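Local structure of glutathione S-transferase enzyme with thioredoxin-like domain (4L8E) at residues Glu163-Tyr168 with Gln203-Glu208; Thr173-Thr178 with Pro211-Trp216; Glu47-Pro52 with Thr110-Ser115. The protein binds glutathione, two molecules to each subunit, and, as a member of the glutathione S-transferase family, probably catalyses glutathione-dependent chemistry. All blocks are in the same frame, centred on the assembly; numbering follows the deposited sequence. Where two conformers were deposited one is given.

Contact 1 (Glu163-Tyr168 with Gln203-Glu208); sequences ESQRLY and QKINLE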
loop_
_atom_site.group_PDB
_atom_site.type_symbol
_atom_site.label_atom_id
_atom_site.label_comp_id
_atom_site.label_asym_id
_atom_site.label_seq_id
_atom_site.Cartn_x
_atom_site.Cartn_y
_atom_site.Cartn_z
ATOM N N GLU A 163 -6.916 8.551 -14.158
ATOM C CA GLU A 163 -6.851 7.885 -12.855
ATOM C C GLU A 163 -6.610 8.888 -11.737
ATOM O O GLU A 163 -7.189 8.764 -10.668
ATOM C CB GLU A 163 -5.780 6.787 -12.868
ATOM C CG GLU A 163 -5.523 6.089 -11.516
ATOM C CD GLU A 163 -6.725 5.368 -10.931
ATOM O OE1 GLU A 163 -7.747 5.117 -11.644
ATOM O OE2 GLU A 163 -6.641 5.040 -9.722
ATOM N N SER A 164 -5.778 9.900 -11.996
ATOM C CA SER A 164 -5.535 10.943 -11.002
ATOM C C SER A 164 -6.857 11.636 -10.678
ATOM O O SER A 164 -7.165 11.890 -9.512
ATOM C CB SER A 164 -4.520 11.959 -11.521
ATOM O OG SER A 164 -3.248 11.341 -11.682
ATOM N N GLN A 165 -7.639 11.941 -11.701
ATOM C CA GLN A 165 -8.949 12.571 -11.503
ATOM C C GLN A 165 -9.859 11.679 -10.655
ATOM O O GLN A 165 -10.559 12.155 -9.758
ATOM C CB GLN A 165 -9.588 12.897 -12.847
ATOM C CG GLN A 165 -8.842 14.042 -13.540
ATOM C CD GLN A 165 -9.210 14.221 -14.988
ATOM O OE1 GLN A 165 -9.869 13.380 -15.594
ATOM N NE2 GLN A 165 -8.790 15.332 -15.553
ATOM N N ARG A 166 -9.856 10.382 -10.940
ATOM C CA ARG A 166 -10.699 9.447 -10.187
ATOM C C ARG A 166 -10.335 9.426 -8.708
ATOM O O ARG A 166 -11.199 9.404 -7.827
ATOM C CB ARG A 166 -10.566 8.033 -10.732
ATOM C CG ARG A 166 -11.600 7.056 -10.182
ATOM C CD ARG A 166 -11.273 5.617 -10.544
ATOM N NE ARG A 166 -10.082 5.167 -9.861
ATOM C CZ ARG A 166 -10.030 4.787 -8.586
ATOM N NH1 ARG A 166 -11.145 4.693 -7.861
ATOM N NH2 ARG A 166 -8.849 4.453 -8.044
ATOM N N LEU A 167 -9.045 9.385 -8.456
ATOM C CA LEU A 167 -8.519 9.388 -7.094
ATOM C C LEU A 167 -8.869 10.648 -6.316
ATOM O O LEU A 167 -9.273 10.570 -5.131
ATOM C CB LEU A 167 -7.002 9.188 -7.147
ATOM C CG LEU A 167 -6.608 7.762 -7.521
ATOM C CD1 LEU A 167 -5.165 7.734 -7.991
ATOM C CD2 LEU A 167 -6.797 6.800 -6.374
ATOM N N TYR A 168 -8.735 11.812 -6.956
ATOM C CA TYR A 168 -9.115 13.059 -6.301
ATOM C C TYR A 168 -10.621 13.096 -6.030
ATOM O O TYR A 168 -11.073 13.634 -5.030
ATOM C CB TYR A 168 -8.651 14.291 -7.096
ATOM C CG TYR A 168 -7.228 14.717 -6.731
ATOM C CD1 TYR A 168 -6.124 14.141 -7.355
ATOM C CD2 TYR A 168 -6.991 15.676 -5.754
ATOM C CE1 TYR A 168 -4.838 14.503 -7.022
ATOM C CE2 TYR A 168 -5.705 16.050 -5.423
ATOM C CZ TYR A 168 -4.635 15.463 -6.055
ATOM O OH TYR A 168 -3.376 15.855 -5.697
ATOM N N GLN A 203 0.575 17.574 -10.933
ATOM C CA GLN A 203 -0.226 16.485 -11.479
ATOM C C GLN A 203 -1.233 17.006 -12.491
ATOM O O GLN A 203 -2.008 16.246 -13.058
ATOM C CB GLN A 203 -0.959 15.769 -10.351
ATOM C CG GLN A 203 -0.044 15.023 -9.384
ATOM C CD GLN A 203 -0.538 15.025 -7.960
ATOM O OE1 GLN A 203 -1.710 15.276 -7.696
ATOM N NE2 GLN A 203 0.353 14.748 -7.021
ATOM N N LYS A 204 -1.204 18.319 -12.726
ATOM C CA LYS A 204 -2.122 18.976 -13.646
ATOM C C LYS A 204 -3.581 18.782 -13.231
ATOM O O LYS A 204 -4.486 18.767 -14.084
ATOM C CB LYS A 204 -1.908 18.489 -15.076
ATOM C CG LYS A 204 -0.514 18.739 -15.602
ATOM C CD LYS A 204 -0.355 18.142 -16.986
ATOM C CE LYS A 204 0.637 18.912 -17.823
ATOM N NZ LYS A 204 2.018 18.776 -17.309
ATOM N N ILE A 205 -3.799 18.663 -11.928
ATOM C CA ILE A 205 -5.133 18.561 -11.365
ATOM C C ILE A 205 -5.744 19.950 -11.106
ATOM O O ILE A 205 -5.109 20.820 -10.510
ATOM C CB ILE A 205 -5.094 17.739 -10.062
ATOM C CG1 ILE A 205 -5.001 16.239 -10.366
ATOM C CG2 ILE A 205 -6.293 18.032 -9.163
ATOM C CD1 ILE A 205 -6.271 15.651 -10.971
ATOM N N ASN A 206 -6.977 20.153 -11.552
ATOM C CA ASN A 206 -7.720 21.375 -11.240
ATOM C C ASN A 206 -8.403 21.228 -9.899
ATOM O O ASN A 206 -9.431 20.562 -9.767
ATOM C CB ASN A 206 -8.766 21.697 -12.306
ATOM C CG ASN A 206 -9.544 22.981 -12.002
ATOM O OD1 ASN A 206 -9.234 23.697 -11.050
ATOM N ND2 ASN A 206 -10.554 23.263 -12.801
ATOM N N LEU A 207 -7.826 21.864 -8.897
ATOM C CA LEU A 207 -8.290 21.685 -7.539
ATOM C C LEU A 207 -9.668 22.281 -7.298
ATOM O O LEU A 207 -10.344 21.921 -6.331
ATOM C CB LEU A 207 -7.270 22.286 -6.585
ATOM C CG LEU A 207 -7.417 21.876 -5.140
ATOM C CD1 LEU A 207 -7.264 20.378 -4.981
ATOM C CD2 LEU A 207 -6.381 22.647 -4.327
ATOM N N GLU A 208 -10.097 23.179 -8.180
ATOM C CA GLU A 208 -11.437 23.725 -8.103
ATOM C C GLU A 208 -12.495 22.649 -8.342
ATOM O O GLU A 208 -13.641 22.814 -7.945
ATOM C CB GLU A 208 -11.610 24.870 -9.106
ATOM C CG GLU A 208 -10.628 26.015 -8.894
ATOM C CD GLU A 208 -10.746 26.657 -7.513
ATOM O OE1 GLU A 208 -11.838 27.162 -7.179
ATOM O OE2 GLU A 208 -9.745 26.658 -6.765
HETATM O O HOH W 1 -6.559 16.588 -14.768
#
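Gln165, on helix 154-175, faces Ile205 in the connection that joins helices 188-197 and 211-221, their CA atoms 7.1 Å apart. Ile205 supplies the apolar half of the contact. Its CG2 stands over the centre of the Tyr168 ring in a CH-pi contact, 4.1 Å from the centroid and 4° off the ring normal. The other branch runs past the same ring, CG1 lying 3.8 Å from Tyr168 CE1, and ends with CD1 against Ser164 CB and Gln165 CG. The polar half lies at the ring edge: Tyr168 OH donates to Gln203 OE1 at 2.7 Å, in the carbonyl plane and on a lone pair, with ring and amide planes 51° apart. A water bridges the segments, accepting from Gln165 NE2 and donating to the carbonyl oxygen of Lys204. Gln203 NE2 bonds in turn to the carbonyl oxygen of Trp196 and to His143 NE2. The phenol is thus fixed both by a methyl over its face and by an acceptor at its hydroxyl, while the buried Gln203 amide, engaged at both ends, stands as a second-shell group, linking Tyr168 of helix 154-175 to two residues that line glutathione sites.

Contact 2 (Thr173-Thr178 with Pro211-Trp216); sequences TQLEKT and PAVKKW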
loop_
_atom_site.group_PDB
_atom_site.type_symbol
_atom_site.label_atom_id
_atom_site.label_comp_id
_atom_site.label_asym_id
_atom_site.label_seq_id
_atom_site.Cartn_x
_atom_site.Cartn_y
_atom_site.Cartn_z
ATOM N N THR A 173 -14.939 13.035 -2.214
ATOM C CA THR A 173 -16.192 12.441 -1.756
ATOM C C THR A 173 -16.105 12.087 -0.266
ATOM O O THR A 173 -17.044 12.344 0.484
ATOM C CB THR A 173 -16.574 11.245 -2.642
ATOM O OG1 THR A 173 -16.936 11.743 -3.933
ATOM C CG2 THR A 173 -17.749 10.474 -2.065
ATOM N N GLN A 174 -14.989 11.510 0.173
ATOM C CA GLN A 174 -14.856 11.196 1.587
ATOM C C GLN A 174 -14.764 12.456 2.445
ATOM O O GLN A 174 -15.342 12.512 3.535
ATOM C CB GLN A 174 -13.662 10.275 1.829
ATOM C CG GLN A 174 -13.506 9.830 3.285
ATOM C CD GLN A 174 -14.736 9.132 3.836
ATOM O OE1 GLN A 174 -15.241 8.205 3.229
ATOM N NE2 GLN A 174 -15.224 9.580 4.998
ATOM N N LEU A 175 -14.035 13.462 1.967
ATOM C CA LEU A 175 -13.805 14.665 2.771
ATOM C C LEU A 175 -15.063 15.556 2.824
ATOM O O LEU A 175 -15.144 16.505 3.625
ATOM C CB LEU A 175 -12.569 15.429 2.255
ATOM C CG LEU A 175 -11.231 14.701 2.480
ATOM C CD1 LEU A 175 -10.127 15.425 1.730
ATOM C CD2 LEU A 175 -10.915 14.621 3.961
ATOM N N GLU A 176 -16.047 15.275 1.961
ATOM C CA GLU A 176 -17.372 15.876 2.096
ATOM C C GLU A 176 -18.129 15.308 3.277
ATOM O O GLU A 176 -19.071 15.928 3.773
ATOM C CB GLU A 176 -18.206 15.632 0.836
ATOM C CG GLU A 176 -17.781 16.468 -0.347
ATOM C CD GLU A 176 -18.570 16.123 -1.608
ATOM O OE1 GLU A 176 -18.527 16.916 -2.564
ATOM O OE2 GLU A 176 -19.217 15.052 -1.630
ATOM N N LYS A 177 -17.748 14.118 3.717
ATOM C CA LYS A 177 -18.522 13.399 4.719
ATOM C C LYS A 177 -17.934 13.569 6.105
ATOM O O LYS A 177 -18.662 13.646 7.082
ATOM C CB LYS A 177 -18.551 11.910 4.404
ATOM C CG LYS A 177 -19.236 11.576 3.113
ATOM C CD LYS A 177 -19.283 10.076 2.894
ATOM C CE LYS A 177 -19.845 9.759 1.533
ATOM N NZ LYS A 177 -20.276 8.348 1.485
ATOM N N THR A 178 -16.612 13.592 6.166
ATOM C CA THR A 178 -15.877 13.666 7.422
ATOM C C THR A 178 -14.799 14.737 7.333
ATOM O O THR A 178 -14.213 14.943 6.280
ATOM C CB THR A 178 -15.200 12.295 7.769
ATOM O OG1 THR A 178 -14.360 11.852 6.693
ATOM C CG2 THR A 178 -16.232 11.205 8.041
ATOM N N PRO A 211 -13.509 20.745 -4.178
ATOM C CA PRO A 211 -13.512 21.823 -3.175
ATOM C C PRO A 211 -13.253 21.325 -1.752
ATOM O O PRO A 211 -12.636 22.064 -0.974
ATOM C CB PRO A 211 -14.900 22.453 -3.309
ATOM C CG PRO A 211 -15.710 21.505 -4.097
ATOM C CD PRO A 211 -14.797 20.636 -4.889
ATOM N N ALA A 212 -13.698 20.111 -1.416
ATOM C CA ALA A 212 -13.425 19.570 -0.096
ATOM C C ALA A 212 -11.954 19.264 0.072
ATOM O O ALA A 212 -11.407 19.444 1.155
ATOM C CB ALA A 212 -14.252 18.324 0.176
ATOM N N VAL A 213 -11.311 18.784 -0.989
ATOM C CA VAL A 213 -9.861 18.552 -0.948
ATOM C C VAL A 213 -9.131 19.885 -0.748
ATOM O O VAL A 213 -8.187 19.975 0.056
ATOM C CB VAL A 213 -9.335 17.858 -2.238
ATOM C CG1 VAL A 213 -7.817 17.640 -2.157
ATOM C CG2 VAL A 213 -10.023 16.501 -2.455
ATOM N N LYS A 214 -9.559 20.910 -1.479
ATOM C CA LYS A 214 -8.962 22.239 -1.359
ATOM C C LYS A 214 -9.041 22.752 0.086
ATOM O O LYS A 214 -8.053 23.245 0.638
ATOM C CB LYS A 214 -9.631 23.232 -2.318
ATOM C CG LYS A 214 -8.988 24.601 -2.292
ATOM C CD LYS A 214 -9.616 25.573 -3.261
ATOM C CE LYS A 214 -8.946 26.952 -3.174
ATOM N NZ LYS A 214 -9.395 27.810 -4.285
ATOM N N LYS A 215 -10.214 22.662 0.703
ATOM C CA LYS A 215 -10.332 23.132 2.091
ATOM C C LYS A 215 -9.482 22.317 3.057
ATOM O O LYS A 215 -8.885 22.868 3.985
ATOM C CB LYS A 215 -11.794 23.179 2.559
ATOM C CG LYS A 215 -12.651 24.197 1.830
ATOM C CD LYS A 215 -13.965 24.413 2.556
ATOM C CE LYS A 215 -14.883 25.395 1.825
ATOM N NZ LYS A 215 -15.297 24.915 0.462
ATOM N N TRP A 216 -9.408 20.999 2.842
ATOM C CA TRP A 216 -8.616 20.117 3.696
ATOM C C TRP A 216 -7.118 20.421 3.533
ATOM O O TRP A 216 -6.388 20.463 4.522
ATOM C CB TRP A 216 -9.009 18.674 3.369
ATOM C CG TRP A 216 -8.187 17.571 3.916
ATOM C CD1 TRP A 216 -8.396 16.882 5.075
ATOM C CD2 TRP A 216 -7.061 16.962 3.282
ATOM N NE1 TRP A 216 -7.458 15.894 5.210
ATOM C CE2 TRP A 216 -6.625 15.922 4.121
ATOM C CE3 TRP A 216 -6.376 17.199 2.084
ATOM C CZ2 TRP A 216 -5.515 15.135 3.814
ATOM C CZ3 TRP A 216 -5.277 16.406 1.781
ATOM C CH2 TRP A 216 -4.866 15.388 2.638
#
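Leu175, at the C-terminal end of helix 154-175, meets the first turns of helix 211-221 through CB and both its methyls. Leu175 CA and Ala212 CA are 5.7 Å apart, a close approach made possible by the small methyl on the second helix. CB comes first, 3.9 Å from Ala212 CB. With chi1 at -68°, CG is set beside the backbone N, and the branch is carried along helix 211-221 toward Trp216, one turn beyond Ala212. The two methyls then share the five-membered ring of the indole. CD1 sits 3.6 Å above the ring plane, offset toward the rim, and makes a CH-pi contact with the five-membered ring, 3.9 Å from its centroid and 22° off the normal; the same methyl also touches Trp216 CB and, more loosely, Val213 CG2. Over the same face, farther along the pyrrole side, Leu175 CD2 lies 3.6 Å from Trp216 CD1 and approaches NE1.

On the outer side, Glu176 lays its aliphatic CG against Ala212 CB at 4.0 Å, so the alanine methyl is touched by two successive residues of the first segment. Within that segment Gln174 NE2 donates to Thr178 OG1 in the amide plane, linking Gln174 to the loop that follows.

No hydrogen bond crosses between the segments; polar ties come from neighbouring residues. Asn172 OD1 accepts from the backbone N of Val213 at the start of helix 211-221, and Trp216 NE1 bonds to Asp190 OD1. Since the indole also packs on Val193, Tyr194 and Ala197, Trp216 sits wedged between the end of helix 154-175 and helix 188-197, joining three helices of the all-helical C-terminal domain.

Contact 3 (Glu47-Pro52 with Thr110-Ser115); sequences EEVGLP and TGRFLS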
loop_
_atom_site.group_PDB
_atom_site.type_symbol
_atom_site.label_atom_id
_atom_site.label_comp_id
_atom_site.label_asym_id
_atom_site.label_seq_id
_atom_site.Cartn_x
_atom_site.Cartn_y
_atom_site.Cartn_z
ATOM N N GLU A 47 7.471 15.605 13.430
ATOM C CA GLU A 47 7.298 16.982 13.862
ATOM C C GLU A 47 6.001 17.197 14.677
ATOM O O GLU A 47 5.976 18.006 15.609
ATOM C CB GLU A 47 7.335 17.929 12.675
ATOM C CG GLU A 47 8.726 18.069 12.025
ATOM C CD GLU A 47 9.786 18.702 12.923
ATOM O OE1 GLU A 47 9.448 19.556 13.771
ATOM O OE2 GLU A 47 10.985 18.377 12.723
ATOM N N GLU A 48 4.942 16.471 14.317
ATOM C CA GLU A 48 3.696 16.508 15.096
ATOM C C GLU A 48 3.901 15.976 16.518
ATOM O O GLU A 48 3.397 16.553 17.486
ATOM C CB GLU A 48 2.595 15.689 14.409
ATOM C CG GLU A 48 2.081 16.260 13.112
ATOM C CD GLU A 48 1.132 17.455 13.274
ATOM O OE1 GLU A 48 0.823 17.900 14.415
ATOM O OE2 GLU A 48 0.687 17.968 12.220
ATOM N N VAL A 49 4.653 14.891 16.655
ATOM C CA VAL A 49 4.818 14.273 17.962
ATOM C C VAL A 49 5.946 14.923 18.760
ATOM O O VAL A 49 5.905 14.948 19.982
ATOM C CB VAL A 49 5.074 12.765 17.830
ATOM C CG1 VAL A 49 5.425 12.167 19.172
ATOM C CG2 VAL A 49 3.867 12.091 17.259
ATOM N N GLY A 50 6.944 15.459 18.061
ATOM C CA GLY A 50 8.120 16.010 18.728
ATOM C C GLY A 50 9.098 14.933 19.154
ATOM O O GLY A 50 9.830 15.097 20.142
ATOM N N LEU A 51 9.106 13.828 18.415
ATOM C CA LEU A 51 10.002 12.719 18.704
ATOM C C LEU A 51 11.357 13.062 18.106
ATOM O O LEU A 51 11.436 13.397 16.927
ATOM C CB LEU A 51 9.447 11.452 18.040
ATOM C CG LEU A 51 9.866 10.089 18.553
ATOM C CD1 LEU A 51 9.471 9.905 20.008
ATOM C CD2 LEU A 51 9.220 9.028 17.675
ATOM N N PRO A 52 12.430 13.004 18.911
ATOM C CA PRO A 52 13.735 13.319 18.317
ATOM C C PRO A 52 14.122 12.383 17.196
ATOM O O PRO A 52 13.902 11.163 17.284
ATOM C CB PRO A 52 14.710 13.158 19.487
ATOM C CG PRO A 52 13.892 13.207 20.708
ATOM C CD PRO A 52 12.540 12.680 20.343
ATOM N N THR A 110 4.068 5.535 19.798
ATOM C CA THR A 110 3.784 6.789 20.494
ATOM C C THR A 110 2.351 6.896 21.009
ATOM O O THR A 110 2.072 7.730 21.868
ATOM C CB THR A 110 3.986 7.982 19.576
ATOM O OG1 THR A 110 3.062 7.889 18.477
ATOM C CG2 THR A 110 5.430 8.018 19.041
ATOM N N GLY A 111 1.458 6.082 20.457
ATOM C CA GLY A 111 0.037 6.158 20.754
ATOM C C GLY A 111 -0.649 7.387 20.162
ATOM O O GLY A 111 -1.737 7.759 20.605
ATOM N N ARG A 112 -0.020 7.995 19.153
ATOM C CA ARG A 112 -0.516 9.218 18.518
ATOM C C ARG A 112 -0.917 9.007 17.067
ATOM O O ARG A 112 -0.318 8.225 16.363
ATOM C CB ARG A 112 0.561 10.321 18.580
ATOM C CG ARG A 112 1.121 10.576 19.971
ATOM C CD ARG A 112 0.202 11.400 20.825
ATOM N NE ARG A 112 -0.419 12.497 20.094
ATOM C CZ ARG A 112 0.113 13.702 19.911
ATOM N NH1 ARG A 112 -0.568 14.610 19.223
ATOM N NH2 ARG A 112 1.308 14.007 20.406
ATOM N N PHE A 113 -1.938 9.747 16.643
ATOM C CA PHE A 113 -2.362 9.843 15.241
ATOM C C PHE A 113 -2.920 8.549 14.649
ATOM O O PHE A 113 -2.966 8.368 13.435
ATOM C CB PHE A 113 -1.282 10.516 14.376
ATOM C CG PHE A 113 -0.976 11.900 14.852
ATOM C CD1 PHE A 113 -1.898 12.921 14.702
ATOM C CD2 PHE A 113 0.192 12.161 15.548
ATOM C CE1 PHE A 113 -1.650 14.172 15.198
ATOM C CE2 PHE A 113 0.457 13.435 16.073
ATOM C CZ PHE A 113 -0.452 14.441 15.897
ATOM N N LEU A 114 -3.414 7.684 15.531
ATOM C CA LEU A 114 -4.120 6.488 15.100
ATOM C C LEU A 114 -4.927 6.023 16.290
ATOM O O LEU A 114 -4.406 5.859 17.408
ATOM C CB LEU A 114 -3.140 5.404 14.674
ATOM C CG LEU A 114 -3.753 4.095 14.207
ATOM C CD1 LEU A 114 -4.515 4.303 12.915
ATOM C CD2 LEU A 114 -2.683 3.072 13.997
ATOM N N SER A 115 -6.221 5.871 16.081
ATOM C CA SER A 115 -7.098 5.563 17.178
ATOM C C SER A 115 -6.815 4.175 17.750
ATOM O O SER A 115 -6.347 3.291 17.024
ATOM C CB SER A 115 -8.538 5.636 16.695
ATOM O OG SER A 115 -9.422 5.299 17.748
#
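Glu48 and Val49, in the last turn of helix 37-49, pack against Phe113 and Arg112 of the connection leading from helix 99-110 to helix 118-145; the touching parts run almost antiparallel, 168° apart. Glu48 leads with its methylene: CB lies 3.5 Å from Phe113 CE2 and nearly as close to CZ. From there the chain bends beyond CG, and the carboxylate turns past the ring, its plane 58° from that of the phenyl group. Its OE2 is salt-bridged to Arg223, whereas Arg112 NH1 remains 6.0 Å from Glu48 OE1, too far for direct pairing.

Val49 is the apolar centre. In the conformer described, one of two, CG2 meets the Phe113 ring at its edge, in plane, 3.9 Å from CE2, and also touches Arg112 CB at 4.0 Å; the valine and each of these side chains run past each other, pointing opposite ways. CG1 instead reaches tip to tip toward Thr110 CG2. Gly50 then leaves the helix with positive phi, and Leu51 brings CD2 across to the same threonine methyl, 4.2 Å from Thr110 CG2.

Thr110 is therefore two-sided. Its methyl serves the valine and leucine, while OG1 accepts from Arg112 N in an ST turn and is also bonded to the carbonyl oxygen of Leu106.

The contact thus sets the first helix of the thioredoxin-like N-terminal domain against the connection to the helical domain. No hydrogen bond crosses; it is mainly apolar and lies at the surface. Glu48 and Arg112 meet the other segment mainly through their aliphatic carbons, the guanidinium face lying on Phe113 of its own segment; their opposite charges may still attract weakly, while Glu48 finds its firm partner in Arg223 just ahead of helix 224-230.

How the contacts relate
Contacts 1 and 2 show one helix serving two neighbouring contacts: both draw on helix 154-175, their segments interleave in sequence, and their centres are 13 Å apart. They touch directly, through a salt bridge from Glu208 OE2 to Lys214 NZ of 2.8 Å and through Leu207 packing on Val213 and Lys214. Both segments of contact 3 come earlier in the chain, and it lies apart, its centre 30 Å from that of contact 1 and 24 Å from that of contact 2. Proximity to ligand also differs: the Gln203 side chain is about 7 Å from a bound glutathione, that of Trp216 about 13 Å. Contact 3 instead fastens a helix of the thioredoxin-like domain to the interdomain connection.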